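Local coordinates for ZmpA Glycopeptidase (PDB 6XSX), which serves as the M60 peptidase module of a larger clostridial metalloprotease and probably cleaves the peptide chain of glycosylated proteins, at residues Q319-W322 / E323-L327; K35-K39 / R40-N44; G444-T447 / E448-F452; E163-V166 / D167-K171. One frame throughout, in Å; residues are numbered along the deposited sequence.

Interaction 1 (Q319-W322 / E323-L327)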
loop_
_atom_site.group_PDB
_atom_site.type_symbol
_atom_site.label_atom_id
_atom_site.label_comp_id
_atom_site.label_asym_id
_atom_site.label_seq_id
_atom_site.Cartn_x
_atom_site.Cartn_y
_atom_site.Cartn_z
ATOM N N GLN A 319 2.632 -14.779 9.446
ATOM C CA GLN A 319 1.528 -15.711 9.640
ATOM C C GLN A 319 1.975 -17.167 9.469
ATOM O O GLN A 319 1.130 -18.050 9.374
ATOM C CB GLN A 319 0.373 -15.426 8.673
ATOM C CG GLN A 319 -0.104 -13.979 8.645
ATOM C CD GLN A 319 -0.573 -13.480 9.988
ATOM O OE1 GLN A 319 -0.029 -12.523 10.538
ATOM N NE2 GLN A 319 -1.579 -14.138 10.537
ATOM N N ASN A 320 3.290 -17.422 9.406
ATOM C CA ASN A 320 3.827 -18.779 9.372
ATOM C C ASN A 320 3.277 -19.582 8.190
ATOM O O ASN A 320 3.164 -20.804 8.279
ATOM C CB ASN A 320 3.491 -19.565 10.650
ATOM C CG ASN A 320 3.942 -18.929 11.950
ATOM O OD1 ASN A 320 4.998 -18.306 12.020
ATOM N ND2 ASN A 320 3.163 -19.110 13.008
ATOM N N LEU A 321 2.933 -18.907 7.085
ATOM C CA LEU A 321 2.208 -19.552 5.999
ATOM C C LEU A 321 3.150 -20.291 5.049
ATOM O O LEU A 321 2.729 -21.227 4.373
ATOM C CB LEU A 321 1.376 -18.514 5.240
ATOM C CG LEU A 321 0.190 -17.929 6.010
ATOM C CD1 LEU A 321 -0.599 -16.969 5.129
ATOM C CD2 LEU A 321 -0.722 -19.033 6.541
ATOM N N TRP A 322 4.406 -19.845 4.959
ATOM C CA TRP A 322 5.370 -20.560 4.135
ATOM C C TRP A 322 5.391 -22.026 4.562
ATOM O O TRP A 322 5.233 -22.914 3.722
ATOM C CB TRP A 322 6.770 -19.943 4.226
ATOM C CG TRP A 322 6.935 -18.549 3.691
ATOM C CD1 TRP A 322 7.360 -17.457 4.394
ATOM C CD2 TRP A 322 6.743 -18.099 2.337
ATOM N NE1 TRP A 322 7.451 -16.362 3.581
ATOM C CE2 TRP A 322 7.077 -16.723 2.310
ATOM C CE3 TRP A 322 6.338 -18.718 1.146
ATOM C CZ2 TRP A 322 7.002 -15.961 1.143
ATOM C CZ3 TRP A 322 6.268 -17.963 -0.007
ATOM C CH2 TRP A 322 6.598 -16.603 -0.007
ATOM N N GLU A 323 5.537 -22.251 5.876
ATOM C CA GLU A 323 5.722 -23.587 6.427
ATOM C C GLU A 323 4.386 -24.316 6.612
ATOM O O GLU A 323 4.322 -25.534 6.440
ATOM C CB GLU A 323 6.545 -23.540 7.721
ATOM C CG GLU A 323 7.993 -23.092 7.523
ATOM C CD GLU A 323 8.854 -23.983 6.633
ATOM O OE1 GLU A 323 8.826 -25.204 6.825
ATOM O OE2 GLU A 323 9.562 -23.457 5.747
ATOM N N ARG A 324 3.326 -23.588 6.982
ATOM C CA ARG A 324 2.050 -24.220 7.292
ATOM C C ARG A 324 1.283 -24.599 6.026
ATOM O O ARG A 324 0.472 -25.523 6.048
ATOM C CB ARG A 324 1.150 -23.287 8.109
ATOM C CG ARG A 324 1.465 -23.250 9.597
ATOM C CD ARG A 324 0.547 -22.267 10.294
ATOM N NE ARG A 324 0.752 -22.371 11.729
ATOM C CZ ARG A 324 0.024 -21.753 12.660
ATOM N NH1 ARG A 324 -0.994 -20.979 12.315
ATOM N NH2 ARG A 324 0.315 -21.926 13.940
ATOM N N ASN A 325 1.515 -23.866 4.932
ATOM C CA ASN A 325 0.578 -23.862 3.822
ATOM C C ASN A 325 1.295 -24.044 2.488
ATOM O O ASN A 325 1.006 -24.989 1.755
ATOM C CB ASN A 325 -0.218 -22.556 3.762
ATOM C CG ASN A 325 -1.561 -22.639 4.452
ATOM O OD1 ASN A 325 -2.586 -22.817 3.787
ATOM N ND2 ASN A 325 -1.569 -22.511 5.774
ATOM N N ILE A 326 2.190 -23.100 2.170
ATOM C CA ILE A 326 2.615 -22.873 0.800
ATOM C C ILE A 326 3.631 -23.938 0.407
ATOM O O ILE A 326 3.418 -24.668 -0.555
ATOM C CB ILE A 326 3.162 -21.437 0.619
ATOM C CG1 ILE A 326 2.089 -20.390 0.933
ATOM C CG2 ILE A 326 3.730 -21.249 -0.785
ATOM C CD1 ILE A 326 2.620 -19.057 1.402
ATOM N N LEU A 327 4.724 -24.020 1.167
ATOM C CA LEU A 327 5.889 -24.788 0.760
ATOM C C LEU A 327 5.602 -26.289 0.747
ATOM O O LEU A 327 5.993 -26.957 -0.207
ATOM C CB LEU A 327 7.096 -24.403 1.623
ATOM C CG LEU A 327 7.631 -22.991 1.366
ATOM C CD1 LEU A 327 8.804 -22.686 2.285
ATOM C CD2 LEU A 327 8.043 -22.819 -0.094
#

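Interaction 2 (K35-K39 / R40-N44)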
loop_
_atom_site.group_PDB
_atom_site.type_symbol
_atom_site.label_atom_id
_atom_site.label_comp_id
_atom_site.label_asym_id
_atom_site.label_seq_id
_atom_site.Cartn_x
_atom_site.Cartn_y
_atom_site.Cartn_z
ATOM N N LYS A 35 -11.739 11.464 -12.619
ATOM C CA LYS A 35 -11.712 10.935 -13.975
ATOM C C LYS A 35 -10.314 10.422 -14.308
ATOM O O LYS A 35 -10.178 9.331 -14.853
ATOM C CB LYS A 35 -12.182 11.968 -15.006
ATOM C CG LYS A 35 -13.683 12.234 -15.036
ATOM C CD LYS A 35 -14.494 11.081 -15.600
ATOM C CE LYS A 35 -15.981 11.366 -15.665
ATOM N NZ LYS A 35 -16.261 12.636 -16.377
ATOM N N GLU A 36 -9.288 11.215 -13.965
ATOM C CA GLU A 36 -7.905 10.822 -14.184
ATOM C C GLU A 36 -7.615 9.507 -13.463
ATOM O O GLU A 36 -6.896 8.660 -13.988
ATOM C CB GLU A 36 -6.940 11.929 -13.749
ATOM C CG GLU A 36 -7.024 13.167 -14.626
ATOM C CD GLU A 36 -6.690 12.974 -16.095
ATOM O OE1 GLU A 36 -6.245 11.879 -16.476
ATOM O OE2 GLU A 36 -6.877 13.929 -16.856
ATOM N N SER A 37 -8.182 9.362 -12.254
ATOM C CA SER A 37 -8.038 8.152 -11.459
ATOM C C SER A 37 -8.527 6.946 -12.257
ATOM O O SER A 37 -7.833 5.936 -12.362
ATOM C CB SER A 37 -8.792 8.254 -10.153
ATOM O OG SER A 37 -8.090 9.050 -9.211
ATOM N N GLN A 38 -9.725 7.079 -12.831
ATOM C CA GLN A 38 -10.406 5.960 -13.461
ATOM C C GLN A 38 -9.631 5.494 -14.692
ATOM O O GLN A 38 -9.620 4.301 -14.993
ATOM C CB GLN A 38 -11.876 6.301 -13.704
ATOM C CG GLN A 38 -12.682 6.299 -12.414
ATOM C CD GLN A 38 -13.979 7.066 -12.485
ATOM O OE1 GLN A 38 -14.423 7.495 -13.552
ATOM N NE2 GLN A 38 -14.605 7.245 -11.333
ATOM N N LYS A 39 -8.951 6.430 -15.366
ATOM C CA LYS A 39 -8.091 6.077 -16.485
ATOM C C LYS A 39 -7.027 5.079 -16.028
ATOM O O LYS A 39 -6.642 4.197 -16.789
ATOM C CB LYS A 39 -7.367 7.307 -17.034
ATOM C CG LYS A 39 -8.240 8.327 -17.747
ATOM C CD LYS A 39 -7.405 9.432 -18.347
ATOM C CE LYS A 39 -8.216 10.509 -19.029
ATOM N NZ LYS A 39 -7.360 11.685 -19.310
ATOM N N ARG A 40 -6.576 5.210 -14.773
ATOM C CA ARG A 40 -5.381 4.527 -14.307
ATOM C C ARG A 40 -5.736 3.408 -13.334
ATOM O O ARG A 40 -4.842 2.826 -12.725
ATOM C CB ARG A 40 -4.442 5.546 -13.653
ATOM C CG ARG A 40 -3.944 6.596 -14.635
ATOM C CD ARG A 40 -3.389 7.798 -13.911
ATOM N NE ARG A 40 -2.762 8.773 -14.798
ATOM C CZ ARG A 40 -3.415 9.677 -15.525
ATOM N NH1 ARG A 40 -4.736 9.742 -15.473
ATOM N NH2 ARG A 40 -2.732 10.529 -16.273
ATOM N N LYS A 41 -7.040 3.134 -13.191
ATOM C CA LYS A 41 -7.593 2.078 -12.354
ATOM C C LYS A 41 -7.248 2.277 -10.880
ATOM O O LYS A 41 -7.201 1.308 -10.127
ATOM C CB LYS A 41 -7.142 0.679 -12.798
ATOM C CG LYS A 41 -7.211 0.375 -14.288
ATOM C CD LYS A 41 -8.598 0.389 -14.875
ATOM C CE LYS A 41 -8.627 -0.220 -16.262
ATOM N NZ LYS A 41 -10.017 -0.334 -16.753
ATOM N N VAL A 42 -7.039 3.524 -10.441
ATOM C CA VAL A 42 -6.955 3.761 -9.003
ATOM C C VAL A 42 -8.291 4.314 -8.503
ATOM O O VAL A 42 -9.151 4.685 -9.299
ATOM C CB VAL A 42 -5.742 4.620 -8.589
ATOM C CG1 VAL A 42 -4.440 4.025 -9.108
ATOM C CG2 VAL A 42 -5.890 6.069 -9.040
ATOM N N TRP A 43 -8.443 4.366 -7.176
ATOM C CA TRP A 43 -9.745 4.469 -6.541
ATOM C C TRP A 43 -10.100 5.930 -6.260
ATOM O O TRP A 43 -10.017 6.377 -5.124
ATOM C CB TRP A 43 -9.771 3.613 -5.267
ATOM C CG TRP A 43 -11.150 3.394 -4.724
ATOM C CD1 TRP A 43 -12.276 4.075 -5.074
ATOM C CD2 TRP A 43 -11.549 2.450 -3.713
ATOM N NE1 TRP A 43 -13.349 3.609 -4.370
ATOM C CE2 TRP A 43 -12.940 2.611 -3.529
ATOM C CE3 TRP A 43 -10.883 1.474 -2.964
ATOM C CZ2 TRP A 43 -13.670 1.846 -2.614
ATOM C CZ3 TRP A 43 -11.601 0.719 -2.058
ATOM C CH2 TRP A 43 -12.979 0.902 -1.888
ATOM N N ASN A 44 -10.454 6.668 -7.323
ATOM C CA ASN A 44 -11.082 7.986 -7.279
ATOM C C ASN A 44 -10.383 8.922 -6.298
ATOM O O ASN A 44 -10.982 9.367 -5.321
ATOM C CB ASN A 44 -12.583 7.885 -7.001
ATOM C CG ASN A 44 -13.278 6.953 -7.969
ATOM O OD1 ASN A 44 -12.844 6.800 -9.108
ATOM N ND2 ASN A 44 -14.326 6.293 -7.505
#

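Interaction 3 (G444-T447 / E448-F452)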
loop_
_atom_site.group_PDB
_atom_site.type_symbol
_atom_site.label_atom_id
_atom_site.label_comp_id
_atom_site.label_asym_id
_atom_site.label_seq_id
_atom_site.Cartn_x
_atom_site.Cartn_y
_atom_site.Cartn_z
ATOM N N GLY A 444 24.156 -14.369 -0.732
ATOM C CA GLY A 444 24.302 -14.537 -2.166
ATOM C C GLY A 444 23.970 -15.965 -2.586
ATOM O O GLY A 444 23.136 -16.639 -1.971
ATOM N N VAL A 445 24.660 -16.424 -3.631
ATOM C CA VAL A 445 24.415 -17.740 -4.191
ATOM C C VAL A 445 25.379 -18.717 -3.516
ATOM O O VAL A 445 26.314 -18.287 -2.833
ATOM C CB VAL A 445 24.594 -17.698 -5.723
ATOM C CG1 VAL A 445 23.521 -16.841 -6.386
ATOM C CG2 VAL A 445 25.990 -17.220 -6.119
ATOM N N PHE A 446 25.159 -20.023 -3.702
ATOM C CA PHE A 446 26.051 -21.003 -3.099
ATOM C C PHE A 446 27.482 -20.787 -3.595
ATOM O O PHE A 446 27.705 -20.569 -4.787
ATOM C CB PHE A 446 25.604 -22.426 -3.428
ATOM C CG PHE A 446 24.368 -22.908 -2.711
ATOM C CD1 PHE A 446 24.157 -22.612 -1.372
ATOM C CD2 PHE A 446 23.441 -23.712 -3.367
ATOM C CE1 PHE A 446 23.028 -23.077 -0.707
ATOM C CE2 PHE A 446 22.307 -24.168 -2.706
ATOM C CZ PHE A 446 22.100 -23.849 -1.378
ATOM N N THR A 447 28.452 -20.875 -2.677
ATOM C CA THR A 447 29.849 -20.953 -3.081
ATOM C C THR A 447 30.154 -22.356 -3.604
ATOM O O THR A 447 29.394 -23.301 -3.376
ATOM C CB THR A 447 30.813 -20.567 -1.950
ATOM O OG1 THR A 447 31.023 -21.723 -1.133
ATOM C CG2 THR A 447 30.346 -19.375 -1.138
ATOM N N GLU A 448 31.315 -22.471 -4.263
ATOM C CA GLU A 448 31.839 -23.708 -4.817
ATOM C C GLU A 448 32.233 -24.687 -3.708
ATOM O O GLU A 448 32.539 -25.846 -3.996
ATOM C CB GLU A 448 33.072 -23.406 -5.676
ATOM C CG GLU A 448 32.784 -22.578 -6.921
ATOM C CD GLU A 448 32.084 -23.323 -8.050
ATOM O OE1 GLU A 448 31.579 -24.442 -7.798
ATOM O OE2 GLU A 448 32.038 -22.786 -9.181
ATOM N N ASN A 449 32.225 -24.224 -2.450
ATOM C CA ASN A 449 32.720 -25.035 -1.345
ATOM C C ASN A 449 31.565 -25.565 -0.504
ATOM O O ASN A 449 31.795 -26.151 0.550
ATOM C CB ASN A 449 33.683 -24.243 -0.464
ATOM C CG ASN A 449 34.810 -23.654 -1.279
ATOM O OD1 ASN A 449 35.580 -24.389 -1.889
ATOM N ND2 ASN A 449 34.872 -22.334 -1.343
ATOM N N LEU A 450 30.334 -25.358 -0.990
ATOM C CA LEU A 450 29.148 -25.733 -0.241
ATOM C C LEU A 450 29.325 -27.136 0.341
ATOM O O LEU A 450 29.666 -28.064 -0.371
ATOM C CB LEU A 450 27.930 -25.691 -1.169
ATOM C CG LEU A 450 26.638 -26.236 -0.559
ATOM C CD1 LEU A 450 26.172 -25.341 0.580
ATOM C CD2 LEU A 450 25.545 -26.353 -1.618
ATOM N N LYS A 451 29.111 -27.273 1.647
ATOM C CA LYS A 451 28.972 -28.584 2.263
ATOM C C LYS A 451 27.765 -28.533 3.193
ATOM O O LYS A 451 27.670 -27.653 4.046
ATOM C CB LYS A 451 30.251 -28.981 3.017
ATOM N N PHE A 452 26.825 -29.451 2.994
ATOM C CA PHE A 452 25.710 -29.595 3.914
ATOM C C PHE A 452 25.453 -31.081 4.152
ATOM O O PHE A 452 25.842 -31.917 3.344
ATOM C CB PHE A 452 24.462 -28.869 3.401
ATOM C CG PHE A 452 23.738 -29.544 2.263
ATOM C CD1 PHE A 452 22.580 -30.276 2.492
ATOM C CD2 PHE A 452 24.217 -29.452 0.961
ATOM C CE1 PHE A 452 21.913 -30.891 1.440
ATOM C CE2 PHE A 452 23.551 -30.076 -0.083
ATOM C CZ PHE A 452 22.403 -30.798 0.157
HETATM O O HOH W 1 33.054 -21.248 0.499
#

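Interaction 4 (E163-V166 / D167-K171)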
loop_
_atom_site.group_PDB
_atom_site.type_symbol
_atom_site.label_atom_id
_atom_site.label_comp_id
_atom_site.label_asym_id
_atom_site.label_seq_id
_atom_site.Cartn_x
_atom_site.Cartn_y
_atom_site.Cartn_z
ATOM N N GLU A 163 1.626 25.470 19.154
ATOM C CA GLU A 163 1.583 25.876 20.552
ATOM C C GLU A 163 0.449 26.881 20.751
ATOM O O GLU A 163 -0.321 26.760 21.693
ATOM C CB GLU A 163 2.929 26.435 21.029
ATOM C CG GLU A 163 4.034 25.390 21.155
ATOM C CD GLU A 163 4.031 24.522 22.405
ATOM O OE1 GLU A 163 3.098 24.653 23.222
ATOM O OE2 GLU A 163 4.972 23.706 22.563
ATOM N N GLU A 164 0.321 27.845 19.834
ATOM C CA GLU A 164 -0.660 28.909 20.001
ATOM C C GLU A 164 -2.074 28.348 19.876
ATOM O O GLU A 164 -2.973 28.776 20.600
ATOM C CB GLU A 164 -0.465 29.999 18.950
ATOM C CG GLU A 164 0.899 30.648 19.002
ATOM C CD GLU A 164 0.831 32.086 19.461
ATOM O OE1 GLU A 164 0.409 32.313 20.620
ATOM O OE2 GLU A 164 1.161 32.973 18.640
ATOM N N TYR A 165 -2.258 27.396 18.947
ATOM C CA TYR A 165 -3.592 26.923 18.600
ATOM C C TYR A 165 -4.118 25.972 19.669
ATOM O O TYR A 165 -5.310 25.983 19.977
ATOM C CB TYR A 165 -3.627 26.282 17.208
ATOM C CG TYR A 165 -5.015 25.933 16.722
ATOM C CD1 TYR A 165 -5.813 26.883 16.089
ATOM C CD2 TYR A 165 -5.542 24.661 16.910
ATOM C CE1 TYR A 165 -7.093 26.577 15.648
ATOM C CE2 TYR A 165 -6.813 24.332 16.459
ATOM C CZ TYR A 165 -7.587 25.293 15.822
ATOM O OH TYR A 165 -8.843 24.976 15.399
ATOM N N VAL A 166 -3.225 25.139 20.216
ATOM C CA VAL A 166 -3.601 24.253 21.305
ATOM C C VAL A 166 -4.083 25.097 22.492
ATOM O O VAL A 166 -5.071 24.754 23.150
ATOM C CB VAL A 166 -2.458 23.282 21.664
ATOM C CG1 VAL A 166 -2.746 22.498 22.936
ATOM C CG2 VAL A 166 -2.154 22.334 20.505
ATOM N N ASP A 167 -3.425 26.243 22.724
ATOM C CA ASP A 167 -3.866 27.132 23.791
ATOM C C ASP A 167 -5.262 27.662 23.463
ATOM O O ASP A 167 -6.136 27.688 24.330
ATOM C CB ASP A 167 -2.893 28.284 24.065
ATOM C CG ASP A 167 -3.363 29.162 25.217
ATOM O OD1 ASP A 167 -3.932 30.225 24.943
ATOM O OD2 ASP A 167 -3.176 28.759 26.382
ATOM N N LEU A 168 -5.454 28.066 22.202
ATOM C CA LEU A 168 -6.710 28.664 21.776
ATOM C C LEU A 168 -7.838 27.642 21.915
ATOM O O LEU A 168 -8.930 27.999 22.343
ATOM C CB LEU A 168 -6.572 29.207 20.347
ATOM C CG LEU A 168 -7.805 29.912 19.780
ATOM C CD1 LEU A 168 -8.124 31.186 20.553
ATOM C CD2 LEU A 168 -7.632 30.222 18.291
ATOM N N LEU A 169 -7.541 26.371 21.605
ATOM C CA LEU A 169 -8.475 25.264 21.760
ATOM C C LEU A 169 -9.043 25.221 23.177
ATOM O O LEU A 169 -10.254 25.108 23.349
ATOM C CB LEU A 169 -7.766 23.943 21.451
ATOM C CG LEU A 169 -8.028 23.346 20.071
ATOM C CD1 LEU A 169 -7.365 21.984 19.957
ATOM C CD2 LEU A 169 -9.523 23.243 19.789
ATOM N N LYS A 170 -8.159 25.296 24.180
ATOM C CA LYS A 170 -8.563 25.306 25.579
ATOM C C LYS A 170 -9.552 26.435 25.856
ATOM O O LYS A 170 -10.480 26.257 26.637
ATOM C CB LYS A 170 -7.349 25.395 26.510
ATOM C CG LYS A 170 -6.813 24.050 26.970
ATOM C CD LYS A 170 -5.502 24.151 27.708
ATOM C CE LYS A 170 -4.578 22.999 27.375
ATOM N NZ LYS A 170 -3.193 23.275 27.825
ATOM N N LYS A 171 -9.355 27.585 25.207
ATOM C CA LYS A 171 -10.198 28.750 25.441
ATOM C C LYS A 171 -11.519 28.628 24.678
ATOM O O LYS A 171 -12.545 29.113 25.150
ATOM C CB LYS A 171 -9.462 30.048 25.089
ATOM C CG LYS A 171 -8.664 30.674 26.227
ATOM C CD LYS A 171 -7.149 30.593 26.117
ATOM C CE LYS A 171 -6.457 31.530 27.089
ATOM N NZ LYS A 171 -4.987 31.327 27.140
#

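Interaction 1 (Q319-W322 / E323-L327)
W322 meets I326 and L327 one turn further along its helix, and its side chain can be read atom by atom from the backbone outward. W322 CB lies 3.9 Å from CD1 of L327. The next bond sets CG anti to the carbonyl carbon (chi1 -65°), which brings the benzo half of the indole obliquely across I326: W322 CE3 is 3.7 Å from CD1 of I326, and CZ3 stays close to the same methyl. At the polar end, NE1 gives its hydrogen to D436, a bond that helps fix the rotation of the ring, while I316 and Q357 pack round the indole. I326 CD1 also approaches CB of L321 at 4.1 Å, so this methyl touches both L321 and W322.

The backbone below is wound unevenly. L321 O receives two N-H groups, N325 N at 3.0 Å from above the carbonyl plane and I326 N at 2.9 Å nearly in line with the C=O bond. W322 O takes L327 N, five residues on, at 2.8 Å. On the exposed flank the extended R324 runs past N320, whose ND2 sits over one guanidinium face with the two planes 68° apart. Two helices meet here end to end: N320, with positive phi, is C-prime of the Schellman motif closing helix 315-318 and also the N-cap residue of helix 321-331, whose first turns include a wider pi-type one.

Interaction 2 (K35-K39 / R40-N44)
E36 and R40 lie side by side and point the same way, yet their flat ends are turned 67° apart; the two hydrogens of R40 NH1 are spent on two oxygens of E36. R40 NH1 donates to E36 OE1 at 2.8 Å, in a nearly straight salt bridge (161°) that reaches the anti side of the carboxylate, and also to the backbone O of E36 at 2.8 Å. Both acceptors lie close to the guanidinium plane. K39 runs alongside R40 and brings K39 NZ to the syn side of E36 OE1 at 3.1 Å, somewhat out of the carboxylate plane; its ammonium is shared with E231, while R40 NE is held by S234 O. The paired positive charges would probably favour the ionised carboxylate.

Beneath this network helix 33-39 ends in a Schellman motif, with K41 at positive phi as C-prime. S37 O accepts R40 N at 2.8 Å and V42 N at 3.2 Å from opposite faces of its carbonyl plane. Backbone bonds from K41 to T289 and W43 to N286 set the loop against the end of helix 277-286, whose H281, E282 and H285 fit the HExxH pattern of zinc proteases. V42 CG2 rests 3.7 Å from S37 OG, a hydroxyl bonded to S33 O and F45 N. On the more exposed flank the amides of Q38 and N44 are 72° apart: Q38 NE2 reaches N44 OD1 at 2.9 Å from above the carbonyl plane.

Interaction 3 (G444-T447 / E448-F452)
T447 and L450 close a type I beta turn, in which L450 N donates to T447 O at 3.3 Å. The donor lies well above the carbonyl plane. Within the same bend the threonine side chain adds a second, smaller ring: T447 OG1 sits between the backbone N and the carbonyl carbon (chi1 84°), which lets it reach N449 N at 3.1 Å. A side-chain oxygen bonded to the N-H two residues later is an ST turn, here laid over the beta turn and sharing its first residue. T447 OG1 has a further partner in a water, 2.6 Å away, which in turn accepts from N449 ND2 at 2.8 Å and so ties the asparagine amide back to the threonine across the exposed tip.

The bend belongs to the connection between helix 437-440 and strand 452-459, where the chain enters its strand-rich C-terminal part. N474 and D471 take the backbone N-H groups of T447 and K451, gripping the turn at both shoulders.

On the inner side the reversal brings F446 and L450 together. L450 CG stands anti to the backbone N (chi1 173°), which turns the branch toward F446, and chi2 (66°) then sets CD2 over the centre of the phenyl face. L450 CD2 is 3.8 Å from the centroid of the F446 ring and only 11° off the ring normal, a clear CH-pi contact. Its sister methyl L450 CD1 lies toward one rim, 3.9 Å from F446 CD1. A515 on strand 511-517 packs against the phenylalanine, and I470 touches the leucine.

Interaction 4 (E163-V166 / D167-K171)
Y165 packs against L169, four places further along helix 155-171, and this is the dense side of the contact. Its CG is anti to the backbone N (chi1 -173°), beside the carbonyl carbon, and although the side chain starts off away from the next turn, the ring comes back to it. Y165 CE2 lies 3.9 Å from CG of L169. At the exposed margin L168 approaches more loosely, its CD2 4.4 Å from Y165 CD1 on the diagonally opposite side of the ring. L175 touches all three side chains, and the phenol OH is bonded to P176 O, so both the body and the tip of the tyrosine are occupied. The backbone is tight at the same point, with L169 N donating to Y165 O at 2.8 Å and L168 N to E164 O at 3.0 Å.

This helix is the crossover of a beta-alpha-beta unit linking the parallel strands 143-149 and 179-182. Y165 faces the first of them through Y145 and P146, and V166 and L169 lean on L196 and T193 of helix 192-202.

The other side is looser. Here the weaker backbone bonds are found, D167 N to E163 O and K170 N to V166 O, each 3.3 Å, and the long side chains of E164, K170 and K171 are exposed. Among them the firm polar link is D167 OD1 to K171 NZ at 2.7 Å, a salt bridge one turn apart that uses the syn lone pair of the carboxylate. E163, further back, instead pairs with K200 of helix 192-202.

Overall arrangement
Along the chain the order is interaction 2, interaction 4, interaction 1, interaction 3, and none touches another. Interactions 2 and 4 both lie in the first third of the chain, their centres about 40 Å apart: the first spans the end of helix 33-39 and the loop leading to strand 49-56 of the large mixed sheet, the second sits on a crossover helix of that sheet. Interaction 1 belongs to the later helical region, about 35 Å from interaction 2 between centres, and lies within the M60 peptidase range with interaction 4. Interaction 3 is about 26 Å from interaction 1, centre to centre; E323 of interaction 1 bonds T493 and S494, tying helix 321-331 to the end of strand 488-493 in the C-terminal part.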